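Local atomic coordinates of Ice-binding protein isoform1a (Antarctomyces psychrotrophicus, PDB entry 7BWX), a protein that binds to ice, with a surface matched to specific water molecules in the ice prism planes, and probably serves as an antifreeze protein. Residues S160-T165 with A180-A185; V25-A30 with V197-N202; Y166-G171 with T186-L191; V108-V113 with L134-S139. The protein carries 1 engineered substitution. All blocks are in the same frame, centred on the assembly; numbering follows the deposited sequence.

Interaction 1: residues S160-T165 with A180-A185; sequences SATLGT and AAQTGA
Leu163 ties its strand to 180-185 through both of its backbone polar atoms: its N donates to Ala180 O at 2.8 Å, and its O accepts from Gln182 N at 2.9 Å. A third backbone bond runs from Ala180 N to Ala161 O. The strands are parallel, pairing Thr162 with Ala180 and Leu163 with Ala181, and belong to successive coils of a right-handed β-helix. Apolar contacts are looser. Leu163 CB lies 4.4 Å from Ala185 CB, and its isobutyl end turns inward to Ile187 and Leu191, a place suited to a branched aliphatic chain beside small alanines. On the Thr162 side, the methyl CG2 of Thr162 meets Gln182 NE2 at 3.6 Å. The glutamine, extended beyond CG (chi2 179°), crosses Thr162 and Thr165 obliquely, and Thr165 CG2 packs on its CB. A water completes the polar contacts, donating to Gln182 OE1 (2.8 Å) and accepting from Thr165 N (2.9 Å). Past the strand, Gln182 to Ala185 form a type II turn closed by Ala185 N to Gln182 O; Gly184 takes its third position, where phi is positive. The turn sets Ala185 CB 3.4 Å from Gly164 O, while Thr183 OG1 bonds Asp200.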
loop_
_atom_site.group_PDB
_atom_site.type_symbol
_atom_site.label_atom_id
_atom_site.label_comp_id
_atom_site.label_asym_id
_atom_site.label_seq_id
_atom_site.Cartn_x
_atom_site.Cartn_y
_atom_site.Cartn_z
ATOM N N SER A 160 -3.339 3.916 -10.319
ATOM C CA SER A 160 -2.203 4.519 -9.603
ATOM C C SER A 160 -2.668 5.150 -8.296
ATOM O O SER A 160 -3.836 5.596 -8.196
ATOM C CB SER A 160 -1.491 5.505 -10.479
ATOM O OG SER A 160 -0.916 4.848 -11.607
ATOM N N ALA A 161 -1.770 5.135 -7.309
ATOM C CA ALA A 161 -1.994 5.715 -5.980
ATOM C C ALA A 161 -1.124 6.958 -5.844
ATOM O O ALA A 161 0.098 6.908 -6.169
ATOM C CB ALA A 161 -1.716 4.725 -4.882
ATOM N N THR A 162 -1.729 8.016 -5.285
ATOM C CA THR A 162 -1.032 9.255 -4.907
ATOM C C THR A 162 -1.249 9.430 -3.403
ATOM O O THR A 162 -2.432 9.649 -3.007
ATOM C CB THR A 162 -1.546 10.444 -5.726
ATOM O OG1 THR A 162 -1.570 10.138 -7.114
ATOM C CG2 THR A 162 -0.731 11.692 -5.460
ATOM N N LEU A 163 -0.193 9.341 -2.594
ATOM C CA LEU A 163 -0.340 9.507 -1.129
ATOM C C LEU A 163 0.047 10.960 -0.801
ATOM O O LEU A 163 1.160 11.414 -1.150
ATOM C CB LEU A 163 0.487 8.450 -0.398
ATOM C CG LEU A 163 0.267 7.011 -0.861
ATOM C CD1 LEU A 163 1.071 6.065 -0.011
ATOM C CD2 LEU A 163 -1.220 6.660 -0.830
ATOM N N GLY A 164 -0.842 11.696 -0.144
ATOM C CA GLY A 164 -0.638 13.159 -0.044
ATOM C C GLY A 164 0.464 13.554 0.937
ATOM O O GLY A 164 0.908 12.699 1.757
ATOM N N THR A 165 0.879 14.815 0.897
ATOM C CA THR A 165 1.980 15.345 1.748
ATOM C C THR A 165 1.597 15.215 3.225
ATOM O O THR A 165 0.446 15.539 3.604
ATOM C CB THR A 165 2.339 16.791 1.392
ATOM O OG1 THR A 165 1.128 17.535 1.532
ATOM C CG2 THR A 165 2.852 16.936 -0.029
ATOM N N ALA A 180 2.974 6.901 -5.877
ATOM C CA ALA A 180 3.707 8.151 -5.574
ATOM C C ALA A 180 3.390 8.545 -4.125
ATOM O O ALA A 180 2.226 8.775 -3.797
ATOM C CB ALA A 180 3.346 9.224 -6.539
ATOM N N ALA A 181 4.412 8.547 -3.277
ATOM C CA ALA A 181 4.313 9.042 -1.899
ATOM C C ALA A 181 4.903 10.451 -1.895
ATOM O O ALA A 181 6.111 10.631 -2.138
ATOM C CB ALA A 181 4.976 8.055 -0.992
ATOM N N GLN A 182 4.054 11.436 -1.677
ATOM C CA GLN A 182 4.472 12.852 -1.657
ATOM C C GLN A 182 5.148 13.185 -0.315
ATOM O O GLN A 182 5.130 12.354 0.625
ATOM C CB GLN A 182 3.273 13.748 -1.956
ATOM C CG GLN A 182 2.759 13.546 -3.379
ATOM C CD GLN A 182 1.554 14.387 -3.715
ATOM O OE1 GLN A 182 0.828 14.871 -2.863
ATOM N NE2 GLN A 182 1.351 14.577 -5.003
ATOM N N THR A 183 5.792 14.350 -0.289
ATOM C CA THR A 183 6.650 14.822 0.814
ATOM C C THR A 183 6.033 14.453 2.155
ATOM O O THR A 183 4.953 14.910 2.495
ATOM C CB THR A 183 6.872 16.345 0.751
ATOM O OG1 THR A 183 7.163 16.666 -0.609
ATOM C CG2 THR A 183 8.018 16.790 1.631
ATOM N N GLY A 184 6.764 13.670 2.907
ATOM C CA GLY A 184 6.492 13.447 4.327
ATOM C C GLY A 184 5.442 12.400 4.539
ATOM O O GLY A 184 5.157 12.134 5.727
ATOM N N ALA A 185 4.847 11.827 3.486
ATOM C CA ALA A 185 3.863 10.743 3.720
ATOM C C ALA A 185 4.516 9.592 4.488
ATOM O O ALA A 185 5.696 9.236 4.225
ATOM C CB ALA A 185 3.239 10.289 2.426
HETATM O O HOH W 1 -0.829 16.225 -1.026
#

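Interaction 2: residues V25-A30 with V197-N202; sequences VANAGA and VTLDSN
Ser201 OG, which sits beside Gly29 CA, is gripped by two partners: it donates to Asp200 OD1 at 2.9 Å, meeting that oxygen nearly along its C-O bond, and it accepts from a water 3.1 Å away. The same water accepts from Ala30 N at 3.0 Å, so it links the ends of the two segments. Glycine suits position 29, because its phi is positive and a CB would run into Ser201 OG. The other carboxylate oxygen of Asp200, OD2, bonds Thr183 OG1. An alanine in place of Asp200 would probably leave the hydroxyls of Ser201 and Thr183 without their carboxylate acceptor, and so less firmly oriented. Close by, Asn202 OD1 accepts from Asp200 N at 2.7 Å, a bent bond with the donor above the amide plane, while Asn202 ND2 gives to Gln182 O and Ala185 O.

Four backbone bonds hold the strands parallel, from Ala26 N to Val197 O through to Ser201 N to Ala28 O. On the inner side the branched valines and Leu199 pack together: Val25 CG1 touches Leu199 CD1 at 3.6 Å, and Val25 CG2 lies 4.3 Å from Val197 CB. Ala26, Ala28, Thr198 and Asp200 point to the other face, where small and polar side chains meet solvent. Strand 197-200 lies between 179-181 and 25-28 in a parallel sheet of the β-helix; on its far side 25-28 pairs through Val25 and Asn27 with the backbone of Thr45, and Val25 packs on Phe47 of the loop beyond.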
loop_
_atom_site.group_PDB
_atom_site.type_symbol
_atom_site.label_atom_id
_atom_site.label_comp_id
_atom_site.label_asym_id
_atom_site.label_seq_id
_atom_site.Cartn_x
_atom_site.Cartn_y
_atom_site.Cartn_z
ATOM N N VAL A 25 12.564 2.508 -8.263
ATOM C CA VAL A 25 12.174 3.369 -7.117
ATOM C C VAL A 25 13.010 4.632 -7.259
ATOM O O VAL A 25 14.253 4.523 -7.439
ATOM C CB VAL A 25 12.423 2.677 -5.771
ATOM C CG1 VAL A 25 11.999 3.591 -4.646
ATOM C CG2 VAL A 25 11.729 1.348 -5.650
ATOM N N ALA A 26 12.361 5.771 -7.334
ATOM C CA ALA A 26 13.001 7.081 -7.508
ATOM C C ALA A 26 12.709 7.873 -6.233
ATOM O O ALA A 26 11.544 8.196 -6.031
ATOM C CB ALA A 26 12.463 7.805 -8.729
ATOM N N ASN A 27 13.734 8.198 -5.461
ATOM C CA ASN A 27 13.608 8.874 -4.154
ATOM C C ASN A 27 14.207 10.275 -4.201
ATOM O O ASN A 27 15.326 10.442 -4.711
ATOM C CB ASN A 27 14.296 8.061 -3.046
ATOM C CG ASN A 27 14.225 8.759 -1.710
ATOM O OD1 ASN A 27 15.241 9.323 -1.188
ATOM N ND2 ASN A 27 13.010 8.881 -1.243
ATOM N N ALA A 28 13.586 11.193 -3.473
ATOM C CA ALA A 28 14.171 12.480 -3.051
ATOM C C ALA A 28 14.117 12.539 -1.525
ATOM O O ALA A 28 13.147 12.026 -0.940
ATOM C CB ALA A 28 13.360 13.617 -3.633
ATOM N N GLY A 29 15.081 13.197 -0.910
ATOM C CA GLY A 29 15.058 13.452 0.535
ATOM C C GLY A 29 15.321 12.275 1.424
ATOM O O GLY A 29 15.682 11.135 0.977
ATOM N N ALA A 30 15.181 12.560 2.717
ATOM C CA ALA A 30 15.658 11.687 3.800
ATOM C C ALA A 30 14.581 10.624 4.092
ATOM O O ALA A 30 14.073 10.495 5.210
ATOM C CB ALA A 30 15.997 12.555 5.008
ATOM N N VAL A 197 7.742 3.215 -8.107
ATOM C CA VAL A 197 7.411 3.919 -6.839
ATOM C C VAL A 197 8.213 5.221 -6.832
ATOM O O VAL A 197 9.447 5.169 -7.046
ATOM C CB VAL A 197 7.729 3.050 -5.622
ATOM C CG1 VAL A 197 7.659 3.851 -4.316
ATOM C CG2 VAL A 197 6.809 1.869 -5.561
ATOM N N THR A 198 7.558 6.342 -6.586
ATOM C CA THR A 198 8.271 7.621 -6.339
ATOM C C THR A 198 8.107 7.988 -4.869
ATOM O O THR A 198 6.981 7.788 -4.305
ATOM C CB THR A 198 7.823 8.774 -7.229
ATOM O OG1 THR A 198 6.494 9.173 -6.890
ATOM C CG2 THR A 198 7.887 8.384 -8.692
ATOM N N LEU A 199 9.208 8.428 -4.268
ATOM C CA LEU A 199 9.233 8.755 -2.825
ATOM C C LEU A 199 9.798 10.159 -2.653
ATOM O O LEU A 199 10.689 10.566 -3.410
ATOM C CB LEU A 199 10.074 7.738 -2.092
ATOM C CG LEU A 199 9.671 6.267 -2.236
ATOM C CD1 LEU A 199 10.797 5.408 -1.720
ATOM C CD2 LEU A 199 8.385 5.956 -1.505
ATOM N N ASP A 200 9.335 10.847 -1.612
ATOM C CA ASP A 200 9.924 12.132 -1.197
ATOM C C ASP A 200 9.836 12.201 0.341
ATOM O O ASP A 200 8.729 12.422 0.843
ATOM C CB ASP A 200 9.212 13.280 -1.906
ATOM C CG ASP A 200 9.778 14.656 -1.511
ATOM O OD1 ASP A 200 10.657 14.732 -0.631
ATOM O OD2 ASP A 200 9.327 15.634 -2.066
ATOM N N SER A 201 10.953 12.001 1.032
ATOM C CA SER A 201 11.072 12.147 2.493
ATOM C C SER A 201 9.985 11.342 3.162
ATOM O O SER A 201 9.320 11.861 4.092
ATOM C CB SER A 201 10.992 13.618 2.845
ATOM O OG SER A 201 11.876 14.314 1.968
ATOM N N ASN A 202 9.886 10.064 2.813
ATOM C CA ASN A 202 8.829 9.206 3.386
ATOM C C ASN A 202 9.400 8.288 4.450
ATOM O O ASN A 202 10.625 8.053 4.516
ATOM C CB ASN A 202 8.131 8.355 2.331
ATOM C CG ASN A 202 7.646 9.218 1.204
ATOM O OD1 ASN A 202 8.150 9.107 0.085
ATOM N ND2 ASN A 202 6.669 10.050 1.505
HETATM O O HOH W 2 12.290 9.573 7.066
HETATM O O HOH W 3 14.480 15.374 3.380
#

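Interaction 3: residues Y166-G171 with T186-L191; sequences YSHLEG and TINGAL
The imidazole of His168 is engaged at its edge: Thr186 OG1 meets ND1, Glu170 OE2 meets NE2, and Asn188 ND2 lies in the ring plane near CE1, its amide turned 81° from the ring. Between His168 ND1 and Thr186 OG1 the distance is 2.8 Å, and either could be the donor. His168 NE2 donates to Glu170 OE2 at 2.7 Å, and Asn188 ND2 reaches that same oxygen at 3.1 Å, both from one face of the carboxylate. The glutamate is bent at chi2 (-85°), which turns CD toward Asn188, beside which it lies pointing the same way. An alanine in place of Glu170 would probably leave His168 NE2 and Asn188 ND2 without their shared acceptor and the imidazole more able to turn. Inside the β-helix, Leu169 CD2 packs on Ile187 CG2 at 3.9 Å. Backbone bonds of the parallel pairing run from Thr186 N to Ser167 O through to Ala190 N to Gly171 O. At the corner, Gly171 pairs with Gly189, where a CB would collide with Gly171 O. Bonds at both ring nitrogens are likely to fix the imidazole's rotation, and the negative charge of the carboxylate may ease protonation of His168.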
loop_
_atom_site.group_PDB
_atom_site.type_symbol
_atom_site.label_atom_id
_atom_site.label_comp_id
_atom_site.label_asym_id
_atom_site.label_seq_id
_atom_site.Cartn_x
_atom_site.Cartn_y
_atom_site.Cartn_z
ATOM N N TYR A 166 2.466 14.570 3.996
ATOM C CA TYR A 166 2.336 14.424 5.462
ATOM C C TYR A 166 1.169 13.527 5.815
ATOM O O TYR A 166 0.822 13.467 7.009
ATOM C CB TYR A 166 2.325 15.829 6.081
ATOM C CG TYR A 166 3.676 16.450 5.924
ATOM C CD1 TYR A 166 4.727 15.891 6.622
ATOM C CD2 TYR A 166 3.934 17.463 5.017
ATOM C CE1 TYR A 166 6.012 16.386 6.510
ATOM C CE2 TYR A 166 5.224 17.964 4.872
ATOM C CZ TYR A 166 6.254 17.413 5.625
ATOM O OH TYR A 166 7.565 17.800 5.558
ATOM N N SER A 167 0.625 12.776 4.844
ATOM C CA SER A 167 -0.450 11.800 5.093
ATOM C C SER A 167 0.110 10.581 5.814
ATOM O O SER A 167 1.337 10.378 5.818
ATOM C CB SER A 167 -1.125 11.362 3.800
ATOM O OG SER A 167 -0.205 10.667 2.970
ATOM N N HIS A 168 -0.770 9.791 6.391
ATOM C CA HIS A 168 -0.423 8.538 7.063
ATOM C C HIS A 168 -1.350 7.437 6.586
ATOM O O HIS A 168 -2.562 7.621 6.595
ATOM C CB HIS A 168 -0.463 8.671 8.586
ATOM C CG HIS A 168 -0.108 7.392 9.246
ATOM N ND1 HIS A 168 1.188 6.914 9.214
ATOM C CD2 HIS A 168 -0.865 6.426 9.828
ATOM C CE1 HIS A 168 1.220 5.731 9.809
ATOM N NE2 HIS A 168 -0.024 5.421 10.225
ATOM N N LEU A 169 -0.768 6.310 6.172
ATOM C CA LEU A 169 -1.544 5.146 5.700
ATOM C C LEU A 169 -1.123 3.921 6.493
ATOM O O LEU A 169 0.070 3.798 6.902
ATOM C CB LEU A 169 -1.340 4.967 4.197
ATOM C CG LEU A 169 -2.063 3.790 3.550
ATOM C CD1 LEU A 169 -2.508 4.124 2.142
ATOM C CD2 LEU A 169 -1.147 2.563 3.503
ATOM N N GLU A 170 -2.114 3.092 6.757
ATOM C CA GLU A 170 -1.945 1.759 7.321
ATOM C C GLU A 170 -2.365 0.803 6.199
ATOM O O GLU A 170 -3.452 0.991 5.612
ATOM C CB GLU A 170 -2.792 1.580 8.588
ATOM C CG GLU A 170 -2.443 2.578 9.714
ATOM C CD GLU A 170 -1.299 2.161 10.613
ATOM O OE1 GLU A 170 -0.978 0.949 10.621
ATOM O OE2 GLU A 170 -0.724 3.018 11.323
ATOM N N GLY A 171 -1.535 -0.191 5.948
ATOM C CA GLY A 171 -1.912 -1.300 5.080
ATOM C C GLY A 171 -0.982 -1.511 3.888
ATOM O O GLY A 171 -0.020 -0.762 3.719
ATOM N N THR A 186 3.751 8.961 5.370
ATOM C CA THR A 186 4.218 7.840 6.201
ATOM C C THR A 186 3.276 6.671 5.982
ATOM O O THR A 186 2.047 6.880 5.736
ATOM C CB THR A 186 4.369 8.244 7.678
ATOM O OG1 THR A 186 3.102 8.637 8.201
ATOM C CG2 THR A 186 5.373 9.369 7.848
ATOM N N ILE A 187 3.841 5.478 6.065
ATOM C CA ILE A 187 3.113 4.218 5.806
ATOM C C ILE A 187 3.596 3.182 6.820
ATOM O O ILE A 187 4.803 2.937 6.936
ATOM C CB ILE A 187 3.318 3.750 4.334
ATOM C CG1 ILE A 187 2.796 4.761 3.325
ATOM C CG2 ILE A 187 2.651 2.399 4.116
ATOM C CD1 ILE A 187 3.842 5.730 2.811
ATOM N N ASN A 188 2.651 2.587 7.516
ATOM C CA ASN A 188 2.794 1.317 8.242
ATOM C C ASN A 188 2.146 0.278 7.369
ATOM O O ASN A 188 0.893 0.163 7.361
ATOM C CB ASN A 188 2.150 1.351 9.640
ATOM C CG ASN A 188 2.995 2.150 10.629
ATOM O OD1 ASN A 188 4.234 2.258 10.492
ATOM N ND2 ASN A 188 2.334 2.736 11.617
ATOM N N GLY A 189 2.992 -0.404 6.595
ATOM C CA GLY A 189 2.533 -1.326 5.540
ATOM C C GLY A 189 3.578 -1.415 4.466
ATOM O O GLY A 189 4.788 -1.519 4.807
ATOM N N ALA A 190 3.166 -1.330 3.216
ATOM C CA ALA A 190 4.058 -1.625 2.075
ATOM C C ALA A 190 3.536 -0.957 0.820
ATOM O O ALA A 190 2.325 -0.744 0.736
ATOM C CB ALA A 190 4.163 -3.112 1.921
ATOM N N LEU A 191 4.448 -0.608 -0.088
ATOM C CA LEU A 191 4.138 -0.012 -1.395
ATOM C C LEU A 191 4.552 -1.003 -2.490
ATOM O O LEU A 191 5.767 -1.127 -2.733
ATOM C CB LEU A 191 4.857 1.333 -1.535
ATOM C CG LEU A 191 4.584 2.323 -0.405
ATOM C CD1 LEU A 191 5.347 3.589 -0.633
ATOM C CD2 LEU A 191 3.112 2.615 -0.214
HETATM O O HOH W 4 0.564 8.106 3.440
HETATM O O HOH W 5 2.404 11.385 8.111
#

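Interaction 4: residues V108-V113 with L134-S139; sequences VGLDGV and LVTYAS
Neighbouring coils of the right-handed β-helix meet here, strand 108-110 lying parallel to strand 134-136 with Val108 beside Leu134, Gly109 beside Val135 and Leu110 beside Thr136. The axes of the two short strands differ by 19° in direction. Three backbone bonds tie them: Val135 N to Val108 O, Leu110 N to Val135 O, and Tyr137 N to Leu110 O, the last at 2.8 Å.

On the inward face, branched aliphatic side chains of the two coils suit the buried interior. Val108 CG2 meets Leu134 CD1 at 3.8 Å, and Leu110 CB faces the methyl CG2 of Thr136 at 4.1 Å. The hydroxyl of Thr136 is used further along the sheet, where OG1 bonds Gly164 N, so a threonine can serve both needs.

On the other face Tyr137 folds back over the first strand. Its chi1 (-70°) sets CG anti to the carbonyl carbon; the CD2 edge of the ring lies 3.4 Å from Leu110 O. CE2 comes to 4.0 Å from Gly109 CA. Glycine suits that position, since a CB there would strike the ring. Val135 CG1 sits on one ring face, offset toward the rim, while Asp111 crosses the tyrosine side chain at about a right angle, its carboxylate plane turned 65° from the ring and its CB nearest CD2.

Beyond the strands a water spans the gap between the segments, donating to Asp111 OD1 at 2.8 Å and Ala138 O at 2.7 Å while accepting from Gly112 N at 3.1 Å.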
loop_
_atom_site.group_PDB
_atom_site.type_symbol
_atom_site.label_atom_id
_atom_site.label_comp_id
_atom_site.label_asym_id
_atom_site.label_seq_id
_atom_site.Cartn_x
_atom_site.Cartn_y
_atom_site.Cartn_z
ATOM N N VAL A 108 -11.311 7.377 -5.987
ATOM C CA VAL A 108 -11.615 7.647 -4.559
ATOM C C VAL A 108 -10.532 8.536 -3.976
ATOM O O VAL A 108 -9.348 8.450 -4.386
ATOM C CB VAL A 108 -11.795 6.374 -3.722
ATOM C CG1 VAL A 108 -12.853 5.459 -4.303
ATOM C CG2 VAL A 108 -10.498 5.624 -3.560
ATOM N N GLY A 109 -10.959 9.356 -3.028
ATOM C CA GLY A 109 -10.128 10.276 -2.251
ATOM C C GLY A 109 -10.299 10.003 -0.786
ATOM O O GLY A 109 -11.374 9.544 -0.378
ATOM N N LEU A 110 -9.262 10.295 -0.010
ATOM C CA LEU A 110 -9.297 10.226 1.465
ATOM C C LEU A 110 -8.810 11.569 1.979
ATOM O O LEU A 110 -7.619 11.868 1.923
ATOM C CB LEU A 110 -8.470 9.050 1.963
ATOM C CG LEU A 110 -8.118 9.006 3.457
ATOM C CD1 LEU A 110 -9.297 9.332 4.330
ATOM C CD2 LEU A 110 -7.590 7.607 3.754
ATOM N N ASP A 111 -9.767 12.373 2.422
ATOM C CA ASP A 111 -9.536 13.666 3.086
ATOM C C ASP A 111 -10.054 13.492 4.511
ATOM O O ASP A 111 -11.198 13.061 4.663
ATOM C CB ASP A 111 -10.261 14.750 2.298
ATOM C CG ASP A 111 -9.916 16.151 2.736
ATOM O OD1 ASP A 111 -8.847 16.350 3.358
ATOM O OD2 ASP A 111 -10.677 17.034 2.374
ATOM N N GLY A 112 -9.221 13.727 5.510
ATOM C CA GLY A 112 -9.587 13.537 6.923
ATOM C C GLY A 112 -9.121 12.199 7.428
ATOM O O GLY A 112 -7.989 11.820 7.129
ATOM N N VAL A 113 -9.954 11.494 8.154
ATOM C CA VAL A 113 -9.519 10.294 8.885
ATOM C C VAL A 113 -10.428 9.154 8.483
ATOM O O VAL A 113 -11.653 9.317 8.523
ATOM C CB VAL A 113 -9.534 10.517 10.415
ATOM C CG1 VAL A 113 -9.184 9.245 11.168
ATOM C CG2 VAL A 113 -8.627 11.651 10.795
ATOM N N LEU A 134 -6.412 6.014 -6.354
ATOM C CA LEU A 134 -6.508 6.368 -4.926
ATOM C C LEU A 134 -5.684 7.625 -4.766
ATOM O O LEU A 134 -4.496 7.617 -5.103
ATOM C CB LEU A 134 -5.985 5.231 -4.036
ATOM C CG LEU A 134 -5.787 5.626 -2.560
ATOM C CD1 LEU A 134 -7.105 5.912 -1.881
ATOM C CD2 LEU A 134 -5.062 4.529 -1.818
ATOM N N VAL A 135 -6.296 8.676 -4.260
ATOM C CA VAL A 135 -5.575 9.905 -3.846
ATOM C C VAL A 135 -5.892 10.164 -2.374
ATOM O O VAL A 135 -7.095 10.287 -2.024
ATOM C CB VAL A 135 -5.982 11.096 -4.706
ATOM C CG1 VAL A 135 -5.328 12.373 -4.182
ATOM C CG2 VAL A 135 -5.640 10.872 -6.176
ATOM N N THR A 136 -4.878 10.233 -1.541
ATOM C CA THR A 136 -5.021 10.664 -0.132
ATOM C C THR A 136 -4.573 12.112 -0.076
ATOM O O THR A 136 -3.613 12.510 -0.790
ATOM C CB THR A 136 -4.329 9.684 0.808
ATOM O OG1 THR A 136 -2.906 9.863 0.752
ATOM C CG2 THR A 136 -4.732 8.258 0.516
ATOM N N TYR A 137 -5.273 12.915 0.735
ATOM C CA TYR A 137 -5.005 14.371 0.825
ATOM C C TYR A 137 -3.973 14.631 1.924
ATOM O O TYR A 137 -3.671 13.746 2.729
ATOM C CB TYR A 137 -6.341 15.125 0.915
ATOM C CG TYR A 137 -7.056 15.039 -0.415
ATOM C CD1 TYR A 137 -6.556 15.736 -1.519
ATOM C CD2 TYR A 137 -8.042 14.098 -0.646
ATOM C CE1 TYR A 137 -7.119 15.613 -2.782
ATOM C CE2 TYR A 137 -8.667 14.011 -1.875
ATOM C CZ TYR A 137 -8.191 14.749 -2.956
ATOM O OH TYR A 137 -8.735 14.615 -4.205
ATOM N N ALA A 138 -3.454 15.845 1.912
ATOM C CA ALA A 138 -2.444 16.344 2.859
ATOM C C ALA A 138 -2.973 16.090 4.270
ATOM O O ALA A 138 -4.194 16.320 4.548
ATOM C CB ALA A 138 -2.101 17.796 2.579
ATOM N N SER A 139 -2.133 15.500 5.098
ATOM C CA SER A 139 -2.398 15.273 6.541
ATOM C C SER A 139 -3.601 14.368 6.731
ATOM O O SER A 139 -4.098 14.277 7.849
ATOM C CB SER A 139 -2.557 16.587 7.269
ATOM O OG SER A 139 -1.315 17.280 7.299
HETATM O O HOH W 6 -6.674 15.360 4.817
#

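From the N terminus, residues 25-30 open a long loop that interaction 2 closes only at 197-202, so the other three contacts nest within it. Interaction 4 closes first, joining 108-113 to 134-139, and is complete before interactions 1 and 3 begin. These two cross: 160-165 and 166-171 follow each other, then 180-185 and 186-191 return in the same order, one coil later. Interactions 4, 1 and 2 lie along one parallel sheet, from strand 108-110 to strand 25-28, whereas interaction 3 joins the same coils as interaction 1 on the adjoining stretch of wall. Strand 25-28, early in sequence, thus pairs with the last strand of that sheet.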